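Local coordinates for superoxide dismutase [Mn], mitochondrial (Saccharomyces cerevisiae, PDB 3RN4), which probably destroys toxic superoxide radicals in mitochondria by converting them to hydrogen peroxide and oxygen at one metal ion per subunit, manganese in nature and iron here, at residues 17-22 and 30-35; 94-99 and 198-203; 171-176 and 204-209. All coordinates share one frame; numbering follows the deposited sequence.

Overall arrangement
The three contacts follow a path from the alpha-hairpin domain into the C-terminal domain. Contact 1 comes first along the chain and closes before the others begin, setting loop 17-22 against the start of helix 28-62. Contact 2, its centre about 13 Å from that of contact 1, joins the two domains, tying the end of helix 66-94 to the loop before helix 203-212. Contact 3, centred about 9 Å from contact 2, packs that helix on strand 169-176 of the three-stranded antiparallel sheet. The segments of contacts 2 and 3 alternate in sequence. Contacts 1 and 3, about 19 Å apart between centres, each supply an iron ligand, so the metal bridges both domains.

Contact 1: residues 17-22 and 30-35; sequences WDFGAL and INELHY. With FE (Fe (III) ion), chain B.
Phe-19 and Asn-31 join a type I beta turn, residues 18-21, to the first turns of helix 28-62 in the alpha-hairpin domain. The polar link is one hydrogen bond: Asn-31 ND2 donates to the backbone oxygen Phe-19 O at 2.9 Å. It is nearly straight (164°), and the acceptor lies close to the amide plane of Asn-31, which helps fix the rotation of the carboxamide. The turn carries its own brace, an Asx turn in which Asp-18 OD2 accepts from Gly-20 N.

Aromatic contacts do the rest. The Phe-19 ring lies flat on the helix, with Glu-32 CA almost exactly on its normal, 3.7 Å from the centroid, in a CH-pi contact. Glu-32 has CG anti to its own nitrogen (chi1 173°); its CB stands over the CD2-CE2 side of the ring and CG runs on past the rim at CE2. Tyr-35 CD2 meets the edge of the Phe-19 ring near the ring plane, while Tyr-35 OH hydrogen-bonds to Pro-13 O.

The helix also bears His-34, an iron ligand together with His-89, Asp-176 and His-180. Near the buried amide, Leu-22 CD2 covers one face of the Trp-17 indole, and Trp-17 CZ3 comes within 3.3 Å of Asn-31 ND2.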
loop_
_atom_site.group_PDB
_atom_site.type_symbol
_atom_site.label_atom_id
_atom_site.label_comp_id
_atom_site.label_asym_id
_atom_site.label_seq_id
_atom_site.Cartn_x
_atom_site.Cartn_y
_atom_site.Cartn_z
ATOM N N TRP A 17 -24.913 -18.774 -18.461
ATOM C CA TRP A 17 -25.329 -19.963 -17.747
ATOM C C TRP A 17 -26.244 -19.496 -16.606
ATOM O O TRP A 17 -26.150 -18.346 -16.164
ATOM C CB TRP A 17 -24.106 -20.746 -17.234
ATOM C CG TRP A 17 -22.888 -19.887 -16.860
ATOM C CD1 TRP A 17 -21.840 -19.527 -17.681
ATOM C CD2 TRP A 17 -22.604 -19.302 -15.575
ATOM N NE1 TRP A 17 -20.927 -18.762 -16.980
ATOM C CE2 TRP A 17 -21.374 -18.604 -15.691
ATOM C CE3 TRP A 17 -23.271 -19.294 -14.344
ATOM C CZ2 TRP A 17 -20.805 -17.908 -14.621
ATOM C CZ3 TRP A 17 -22.698 -18.608 -13.281
ATOM C CH2 TRP A 17 -21.478 -17.919 -13.428
ATOM N N ASP A 18 -27.188 -20.333 -16.175
ATOM C CA ASP A 18 -28.030 -19.899 -15.063
ATOM C C ASP A 18 -27.186 -20.066 -13.808
ATOM O O ASP A 18 -26.195 -20.802 -13.817
ATOM C CB ASP A 18 -29.302 -20.729 -14.940
ATOM C CG ASP A 18 -29.017 -22.130 -14.460
ATOM O OD1 ASP A 18 -28.723 -22.978 -15.327
ATOM O OD2 ASP A 18 -29.044 -22.375 -13.230
ATOM N N PHE A 19 -27.611 -19.440 -12.709
ATOM C CA PHE A 19 -26.785 -19.418 -11.494
ATOM C C PHE A 19 -26.247 -20.758 -11.010
ATOM O O PHE A 19 -25.202 -20.798 -10.367
ATOM C CB PHE A 19 -27.548 -18.796 -10.319
ATOM C CG PHE A 19 -27.898 -17.367 -10.497
ATOM C CD1 PHE A 19 -27.038 -16.483 -11.136
ATOM C CD2 PHE A 19 -29.096 -16.881 -9.987
ATOM C CE1 PHE A 19 -27.376 -15.157 -11.271
ATOM C CE2 PHE A 19 -29.426 -15.563 -10.110
ATOM C CZ PHE A 19 -28.584 -14.695 -10.745
ATOM N N GLY A 20 -26.972 -21.851 -11.242
ATOM C CA GLY A 20 -26.598 -23.139 -10.682
ATOM C C GLY A 20 -25.802 -24.026 -11.636
ATOM O O GLY A 20 -25.525 -25.180 -11.329
ATOM N N ALA A 21 -25.424 -23.442 -12.763
ATOM C CA ALA A 21 -24.801 -24.144 -13.892
ATOM C C ALA A 21 -23.376 -24.588 -13.584
ATOM O O ALA A 21 -22.844 -25.496 -14.233
ATOM C CB ALA A 21 -24.828 -23.251 -15.133
ATOM N N LEU A 22 -22.763 -23.977 -12.569
ATOM C CA LEU A 22 -21.407 -24.355 -12.172
ATOM C C LEU A 22 -21.326 -25.343 -11.001
ATOM O O LEU A 22 -20.247 -25.679 -10.515
ATOM C CB LEU A 22 -20.581 -23.092 -11.891
ATOM C CG LEU A 22 -20.701 -21.940 -12.877
ATOM C CD1 LEU A 22 -19.724 -20.819 -12.533
ATOM C CD2 LEU A 22 -20.458 -22.427 -14.309
ATOM N N ILE A 30 -24.230 -18.929 -4.173
ATOM C CA ILE A 30 -23.114 -17.988 -4.287
ATOM C C ILE A 30 -23.248 -17.137 -5.565
ATOM O O ILE A 30 -23.155 -15.914 -5.524
ATOM C CB ILE A 30 -21.778 -18.726 -4.256
ATOM C CG1 ILE A 30 -21.485 -19.230 -2.825
ATOM C CG2 ILE A 30 -20.655 -17.830 -4.795
ATOM C CD1 ILE A 30 -20.252 -20.169 -2.724
ATOM N N ASN A 31 -23.496 -17.777 -6.699
ATOM C CA ASN A 31 -23.532 -17.010 -7.946
ATOM C C ASN A 31 -24.633 -15.959 -7.915
ATOM O O ASN A 31 -24.458 -14.846 -8.391
ATOM C CB ASN A 31 -23.675 -17.926 -9.159
ATOM C CG ASN A 31 -22.363 -18.620 -9.521
ATOM O OD1 ASN A 31 -21.282 -18.115 -9.201
ATOM N ND2 ASN A 31 -22.452 -19.765 -10.191
ATOM N N GLU A 32 -25.768 -16.315 -7.324
ATOM C CA GLU A 32 -26.871 -15.365 -7.251
ATOM C C GLU A 32 -26.487 -14.099 -6.479
ATOM O O GLU A 32 -26.697 -12.971 -6.940
ATOM C CB GLU A 32 -28.137 -16.010 -6.656
ATOM C CG GLU A 32 -29.226 -14.957 -6.441
ATOM C CD GLU A 32 -30.623 -15.559 -6.247
ATOM O OE1 GLU A 32 -31.608 -14.819 -6.463
ATOM O OE2 GLU A 32 -30.732 -16.754 -5.893
ATOM N N LEU A 33 -25.916 -14.277 -5.292
ATOM C CA LEU A 33 -25.469 -13.136 -4.496
ATOM C C LEU A 33 -24.321 -12.379 -5.155
ATOM O O LEU A 33 -24.283 -11.161 -5.159
ATOM C CB LEU A 33 -25.007 -13.631 -3.125
ATOM C CG LEU A 33 -26.131 -14.065 -2.205
ATOM C CD1 LEU A 33 -25.593 -15.059 -1.163
ATOM C CD2 LEU A 33 -26.769 -12.826 -1.564
ATOM N N HIS A 34 -23.369 -13.133 -5.680
ATOM C CA HIS A 34 -22.160 -12.553 -6.267
ATOM C C HIS A 34 -22.519 -11.612 -7.422
ATOM O O HIS A 34 -21.967 -10.520 -7.548
ATOM C CB HIS A 34 -21.244 -13.693 -6.741
ATOM C CG HIS A 34 -19.787 -13.334 -6.778
ATOM N ND1 HIS A 34 -18.821 -14.244 -7.143
ATOM C CD2 HIS A 34 -19.132 -12.183 -6.482
ATOM C CE1 HIS A 34 -17.628 -13.672 -7.070
ATOM N NE2 HIS A 34 -17.786 -12.420 -6.671
ATOM N N TYR A 35 -23.481 -12.039 -8.250
ATOM C CA TYR A 35 -23.920 -11.256 -9.426
ATOM C C TYR A 35 -24.934 -10.158 -9.079
ATOM O O TYR A 35 -24.702 -8.969 -9.339
ATOM C CB TYR A 35 -24.481 -12.238 -10.472
ATOM C CG TYR A 35 -25.042 -11.625 -11.736
ATOM C CD1 TYR A 35 -24.210 -11.217 -12.776
ATOM C CD2 TYR A 35 -26.423 -11.511 -11.912
ATOM C CE1 TYR A 35 -24.721 -10.673 -13.931
ATOM C CE2 TYR A 35 -26.950 -10.976 -13.066
ATOM C CZ TYR A 35 -26.100 -10.562 -14.083
ATOM O OH TYR A 35 -26.629 -10.016 -15.238
HETATM FE FE FE B . -16.222 -11.069 -6.080
HETATM O O HOH W 1 -14.586 -9.841 -5.482
#

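Contact 2: residues 94-99 and 198-203; sequences ENLAPE and WNVVNW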
loop_
_atom_site.group_PDB
_atom_site.type_symbol
_atom_site.label_atom_id
_atom_site.label_comp_id
_atom_site.label_asym_id
_atom_site.label_seq_id
_atom_site.Cartn_x
_atom_site.Cartn_y
_atom_site.Cartn_z
ATOM N N GLU A 94 -17.067 -14.251 -17.613
ATOM C CA GLU A 94 -16.691 -14.570 -18.998
ATOM C C GLU A 94 -15.615 -15.639 -19.128
ATOM O O GLU A 94 -15.563 -16.356 -20.145
ATOM C CB GLU A 94 -16.302 -13.306 -19.751
ATOM C CG GLU A 94 -17.496 -12.551 -20.293
ATOM C CD GLU A 94 -18.332 -13.406 -21.260
ATOM O OE1 GLU A 94 -17.750 -14.201 -22.043
ATOM O OE2 GLU A 94 -19.571 -13.292 -21.230
ATOM N N ASN A 95 -14.787 -15.801 -18.088
ATOM C CA ASN A 95 -13.924 -16.990 -18.004
ATOM C C ASN A 95 -14.416 -18.160 -17.136
ATOM O O ASN A 95 -13.639 -19.013 -16.700
ATOM C CB ASN A 95 -12.414 -16.636 -17.821
ATOM C CG ASN A 95 -12.058 -16.019 -16.448
ATOM O OD1 ASN A 95 -11.516 -14.923 -16.403
ATOM N ND2 ASN A 95 -12.305 -16.740 -15.357
ATOM N N LEU A 96 -15.741 -18.241 -16.942
ATOM C CA LEU A 96 -16.349 -19.407 -16.317
ATOM C C LEU A 96 -17.403 -19.963 -17.268
ATOM O O LEU A 96 -18.042 -19.199 -17.975
ATOM C CB LEU A 96 -17.036 -19.049 -14.993
ATOM C CG LEU A 96 -16.120 -18.595 -13.852
ATOM C CD1 LEU A 96 -16.978 -18.106 -12.669
ATOM C CD2 LEU A 96 -15.223 -19.711 -13.407
ATOM N N ALA A 97 -17.558 -21.272 -17.269
ATOM C CA ALA A 97 -18.565 -21.948 -18.106
ATOM C C ALA A 97 -18.921 -23.302 -17.531
ATOM O O ALA A 97 -18.084 -23.992 -16.960
ATOM C CB ALA A 97 -18.026 -22.121 -19.539
ATOM N N PRO A 98 -20.184 -23.731 -17.705
ATOM C CA PRO A 98 -20.471 -25.098 -17.313
ATOM C C PRO A 98 -19.731 -26.062 -18.219
ATOM O O PRO A 98 -19.417 -25.705 -19.365
ATOM C CB PRO A 98 -21.983 -25.228 -17.562
ATOM C CG PRO A 98 -22.290 -24.231 -18.543
ATOM C CD PRO A 98 -21.335 -23.071 -18.322
ATOM N N GLU A 99 -19.462 -27.250 -17.692
ATOM C CA GLU A 99 -18.834 -28.360 -18.418
ATOM C C GLU A 99 -19.524 -28.653 -19.748
ATOM O O GLU A 99 -18.869 -29.011 -20.741
ATOM C CB GLU A 99 -18.823 -29.616 -17.540
ATOM C CG GLU A 99 -17.511 -29.861 -16.810
ATOM C CD GLU A 99 -17.678 -30.508 -15.449
ATOM O OE1 GLU A 99 -16.695 -31.083 -14.938
ATOM O OE2 GLU A 99 -18.777 -30.429 -14.872
ATOM N N TRP A 198 -11.246 -24.871 -11.234
ATOM C CA TRP A 198 -10.653 -25.152 -12.551
ATOM C C TRP A 198 -11.565 -26.051 -13.395
ATOM O O TRP A 198 -11.485 -26.051 -14.624
ATOM C CB TRP A 198 -9.238 -25.728 -12.388
ATOM C CG TRP A 198 -8.419 -24.673 -11.696
ATOM C CD1 TRP A 198 -8.110 -24.613 -10.359
ATOM C CD2 TRP A 198 -7.906 -23.477 -12.290
ATOM N NE1 TRP A 198 -7.410 -23.443 -10.095
ATOM C CE2 TRP A 198 -7.259 -22.741 -11.262
ATOM C CE3 TRP A 198 -7.908 -22.962 -13.594
ATOM C CZ2 TRP A 198 -6.634 -21.516 -11.500
ATOM C CZ3 TRP A 198 -7.277 -21.749 -13.838
ATOM C CH2 TRP A 198 -6.657 -21.023 -12.785
ATOM N N ASN A 199 -12.452 -26.781 -12.729
ATOM C CA ASN A 199 -13.385 -27.640 -13.442
ATOM C C ASN A 199 -14.380 -26.877 -14.307
ATOM O O ASN A 199 -15.007 -27.456 -15.221
ATOM C CB ASN A 199 -14.112 -28.557 -12.460
ATOM C CG ASN A 199 -13.182 -29.500 -11.775
ATOM O OD1 ASN A 199 -12.871 -29.340 -10.597
ATOM N ND2 ASN A 199 -12.690 -30.479 -12.520
ATOM N N VAL A 200 -14.532 -25.579 -14.040
ATOM C CA VAL A 200 -15.430 -24.750 -14.805
ATOM C C VAL A 200 -14.758 -23.500 -15.358
ATOM O O VAL A 200 -15.421 -22.539 -15.705
ATOM C CB VAL A 200 -16.675 -24.342 -13.987
ATOM C CG1 VAL A 200 -17.585 -25.551 -13.791
ATOM C CG2 VAL A 200 -16.246 -23.743 -12.624
ATOM N N VAL A 201 -13.432 -23.512 -15.471
ATOM C CA VAL A 201 -12.776 -22.370 -16.084
ATOM C C VAL A 201 -12.916 -22.441 -17.609
ATOM O O VAL A 201 -12.809 -23.521 -18.187
ATOM C CB VAL A 201 -11.307 -22.270 -15.623
ATOM C CG1 VAL A 201 -10.487 -21.435 -16.597
ATOM C CG2 VAL A 201 -11.288 -21.692 -14.169
ATOM N N ASN A 202 -13.205 -21.311 -18.234
ATOM C CA ASN A 202 -13.437 -21.302 -19.671
ATOM C C ASN A 202 -12.136 -20.978 -20.383
ATOM O O ASN A 202 -11.848 -19.821 -20.640
ATOM C CB ASN A 202 -14.483 -20.278 -20.064
ATOM C CG ASN A 202 -14.824 -20.368 -21.538
ATOM O OD1 ASN A 202 -14.107 -21.039 -22.289
ATOM N ND2 ASN A 202 -15.894 -19.692 -21.961
ATOM N N TRP A 203 -11.359 -22.007 -20.671
ATOM C CA TRP A 203 -10.054 -21.813 -21.306
ATOM C C TRP A 203 -10.166 -21.432 -22.785
ATOM O O TRP A 203 -9.233 -20.897 -23.378
ATOM C CB TRP A 203 -9.195 -23.063 -21.149
ATOM C CG TRP A 203 -8.666 -23.315 -19.775
ATOM C CD1 TRP A 203 -9.087 -24.258 -18.889
ATOM C CD2 TRP A 203 -7.544 -22.654 -19.161
ATOM N NE1 TRP A 203 -8.317 -24.207 -17.748
ATOM C CE2 TRP A 203 -7.367 -23.227 -17.892
ATOM C CE3 TRP A 203 -6.685 -21.625 -19.567
ATOM C CZ2 TRP A 203 -6.350 -22.810 -17.012
ATOM C CZ3 TRP A 203 -5.687 -21.203 -18.695
ATOM C CH2 TRP A 203 -5.529 -21.797 -17.436
#
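A single antiparallel beta bridge, made almost wholly by backbone, joins the alpha-hairpin domain to the C-terminal domain: Leu-96, just past the end of helix 66-94, forms a non-hydrogen-bonded pair with Val-201 in the loop before helix 203-212. Ala-97 N donates to Val-200 O at 2.9 Å, and Asn-202 N donates to Asn-95 O at 2.8 Å. The second bond is straight at the proton (171°), yet its donor stands well above the carbonyl plane. Both acceptors take a further CA-H...O contact, from Leu-96 CA to Val-200 O (3.3 Å) and from Val-201 CA to Asn-95 O.

Leu-96 CD2 reaches Val-200 CG2 at 4.2 Å, and Ala-97 CB rests against Asn-202 CB at 4.0 Å. With CG of Asn-202 anti to its backbone N (chi1 -174°), the amide carbon lies near Ala-97 CB, while OD1 caps helix 203-212 by accepting from Glu-205 N. Asn-95 OD1 accepts from Ala-174 N and Arg-209 NH1.

Asn-202 therefore does two jobs, its backbone closing the bridge and its side chain capping the first turn of the helix. Both hydrogen bonds between the segments are main-chain, so the bridge probably depends more on loop path than on side-chain identity.

Contact 3: residues 171-176 and 204-209; sequences PLVAID and KEASRR. With FE (Fe (III) ion), chain B.
Arg-209 and Leu-172 lock helix 203-212 onto strand 169-176, outermost within this chain in the small antiparallel sheet of the C-terminal domain. They meet at a classic beta bulge, where Leu-172 and Val-173 both face Ile-144 of the neighbouring strand and the chain turns a corner.

The packed part centres on Leu-172 O. Arg-209 NH1 donates to it at 2.8 Å, a bent bond (138°) whose donor sits well above the carbonyl plane. Ala-206 closes on the same oxygen, with CB at 3.5 Å and CA in a CA-H...O contact. Beside this, Val-173 CG2 touches Ala-206 CB at 3.7 Å, and Leu-172 CD2 lies 4.0 Å from Arg-209 CB, the two side chains running past each other in opposite directions. Arg-209 is stretched from CG to NE (chi2 177°), which carries its guanidinium along the strand, where Asn-95 OD1 and Leu-91 O also accept from it. This buried charge is probably offset by Leu-172 O, Leu-91 O, the amide oxygen Asn-95 OD1 and the Glu-205 carboxylate.

Toward solvent the helix turns to partners of its own. Exposed Arg-208 grips Glu-205 side-on, NE to OE1 and NH2 to OE2, the latter at 2.7 Å, while Arg-209 NE makes a weak bond to the same OE2. This salt-bridge network probably helps to position Arg-209.

Beyond the packed region, the strand runs on to the active site. There Asp-176 OD1 binds iron at 1.9 Å, and its other oxygen, OD2, accepts a weak hydrogen bond from the iron-bound water at 3.0 Å.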
loop_
_atom_site.group_PDB
_atom_site.type_symbol
_atom_site.label_atom_id
_atom_site.label_comp_id
_atom_site.label_asym_id
_atom_site.label_seq_id
_atom_site.Cartn_x
_atom_site.Cartn_y
_atom_site.Cartn_z
ATOM N N PRO A 171 -5.310 -9.540 -19.054
ATOM C CA PRO A 171 -5.823 -10.649 -18.241
ATOM C C PRO A 171 -6.379 -11.795 -19.097
ATOM O O PRO A 171 -7.172 -11.542 -19.997
ATOM C CB PRO A 171 -6.964 -10.008 -17.435
ATOM C CG PRO A 171 -7.392 -8.820 -18.234
ATOM C CD PRO A 171 -6.156 -8.336 -19.003
ATOM N N LEU A 172 -5.967 -13.020 -18.810
ATOM C CA LEU A 172 -6.454 -14.205 -19.539
ATOM C C LEU A 172 -7.441 -14.984 -18.707
ATOM O O LEU A 172 -8.482 -15.383 -19.220
ATOM C CB LEU A 172 -5.314 -15.128 -19.921
ATOM C CG LEU A 172 -4.137 -14.426 -20.580
ATOM C CD1 LEU A 172 -3.034 -15.472 -20.837
ATOM C CD2 LEU A 172 -4.532 -13.666 -21.892
ATOM N N VAL A 173 -7.100 -15.246 -17.448
ATOM C CA VAL A 173 -8.049 -15.889 -16.526
ATOM C C VAL A 173 -8.045 -15.098 -15.236
ATOM O O VAL A 173 -6.959 -14.874 -14.669
ATOM C CB VAL A 173 -7.643 -17.323 -16.174
ATOM C CG1 VAL A 173 -8.579 -17.889 -15.088
ATOM C CG2 VAL A 173 -7.669 -18.237 -17.438
ATOM N N ALA A 174 -9.225 -14.669 -14.785
ATOM C CA ALA A 174 -9.349 -14.021 -13.459
ATOM C C ALA A 174 -9.990 -14.987 -12.474
ATOM O O ALA A 174 -10.976 -15.659 -12.808
ATOM C CB ALA A 174 -10.203 -12.708 -13.566
ATOM N N ILE A 175 -9.431 -15.095 -11.259
ATOM C CA ILE A 175 -10.024 -15.950 -10.236
ATOM C C ILE A 175 -10.226 -15.123 -8.976
ATOM O O ILE A 175 -9.266 -14.556 -8.441
ATOM C CB ILE A 175 -9.148 -17.173 -9.874
ATOM C CG1 ILE A 175 -8.790 -18.017 -11.122
ATOM C CG2 ILE A 175 -9.847 -18.020 -8.806
ATOM C CD1 ILE A 175 -9.973 -18.701 -11.749
ATOM N N ASP A 176 -11.478 -15.060 -8.509
ATOM C CA ASP A 176 -11.855 -14.227 -7.361
ATOM C C ASP A 176 -11.477 -14.944 -6.074
ATOM O O ASP A 176 -11.884 -16.075 -5.856
ATOM C CB ASP A 176 -13.381 -13.972 -7.433
ATOM C CG ASP A 176 -13.853 -12.885 -6.512
ATOM O OD1 ASP A 176 -15.064 -12.543 -6.611
ATOM O OD2 ASP A 176 -13.043 -12.363 -5.711
ATOM N N LYS A 204 -11.323 -21.681 -23.380
ATOM C CA LYS A 204 -11.557 -21.176 -24.718
ATOM C C LYS A 204 -11.533 -19.652 -24.726
ATOM O O LYS A 204 -10.924 -19.012 -25.602
ATOM C CB LYS A 204 -12.873 -21.754 -25.251
ATOM C CG LYS A 204 -12.845 -23.277 -25.216
ATOM C CD LYS A 204 -14.248 -23.908 -25.159
ATOM C CE LYS A 204 -14.912 -23.963 -26.532
ATOM N NZ LYS A 204 -14.993 -22.618 -27.208
ATOM N N GLU A 205 -12.153 -19.048 -23.715
ATOM C CA GLU A 205 -12.137 -17.620 -23.598
ATOM C C GLU A 205 -10.724 -17.115 -23.287
ATOM O O GLU A 205 -10.313 -16.065 -23.782
ATOM C CB GLU A 205 -13.135 -17.157 -22.521
ATOM C CG GLU A 205 -13.001 -15.665 -22.131
ATOM C CD GLU A 205 -13.359 -14.689 -23.239
ATOM O OE1 GLU A 205 -13.929 -15.108 -24.275
ATOM O OE2 GLU A 205 -13.079 -13.490 -23.089
ATOM N N ALA A 206 -9.989 -17.849 -22.461
ATOM C CA ALA A 206 -8.621 -17.415 -22.133
ATOM C C ALA A 206 -7.762 -17.428 -23.403
ATOM O O ALA A 206 -6.911 -16.557 -23.627
ATOM C CB ALA A 206 -8.033 -18.331 -21.115
ATOM N N SER A 207 -8.004 -18.433 -24.241
ATOM C CA SER A 207 -7.235 -18.557 -25.488
ATOM C C SER A 207 -7.562 -17.421 -26.446
ATOM O O SER A 207 -6.677 -16.868 -27.101
ATOM C CB SER A 207 -7.483 -19.909 -26.173
ATOM O OG SER A 207 -7.258 -21.013 -25.321
ATOM N N ARG A 208 -8.841 -17.048 -26.532
ATOM C CA ARG A 208 -9.236 -15.900 -27.308
ATOM C C ARG A 208 -8.630 -14.599 -26.774
ATOM O O ARG A 208 -8.212 -13.755 -27.536
ATOM C CB ARG A 208 -10.782 -15.797 -27.358
ATOM C CG ARG A 208 -11.317 -14.742 -28.312
ATOM C CD ARG A 208 -12.797 -14.391 -28.024
ATOM N NE ARG A 208 -12.942 -13.735 -26.726
ATOM C CZ ARG A 208 -12.699 -12.450 -26.513
ATOM N NH1 ARG A 208 -12.318 -11.672 -27.518
ATOM N NH2 ARG A 208 -12.829 -11.940 -25.295
ATOM N N ARG A 209 -8.602 -14.430 -25.452
ATOM C CA ARG A 209 -7.983 -13.256 -24.871
ATOM C C ARG A 209 -6.476 -13.176 -25.155
ATOM O O ARG A 209 -5.931 -12.089 -25.405
ATOM C CB ARG A 209 -8.220 -13.275 -23.363
ATOM C CG ARG A 209 -9.678 -13.018 -23.011
ATOM C CD ARG A 209 -9.832 -13.117 -21.509
ATOM N NE ARG A 209 -11.210 -12.882 -21.046
ATOM C CZ ARG A 209 -11.599 -13.179 -19.808
ATOM N NH1 ARG A 209 -10.723 -13.724 -18.967
ATOM N NH2 ARG A 209 -12.852 -12.951 -19.405
HETATM FE FE FE B . -16.222 -11.069 -6.080
HETATM O O HOH W 1 -14.586 -9.841 -5.482
#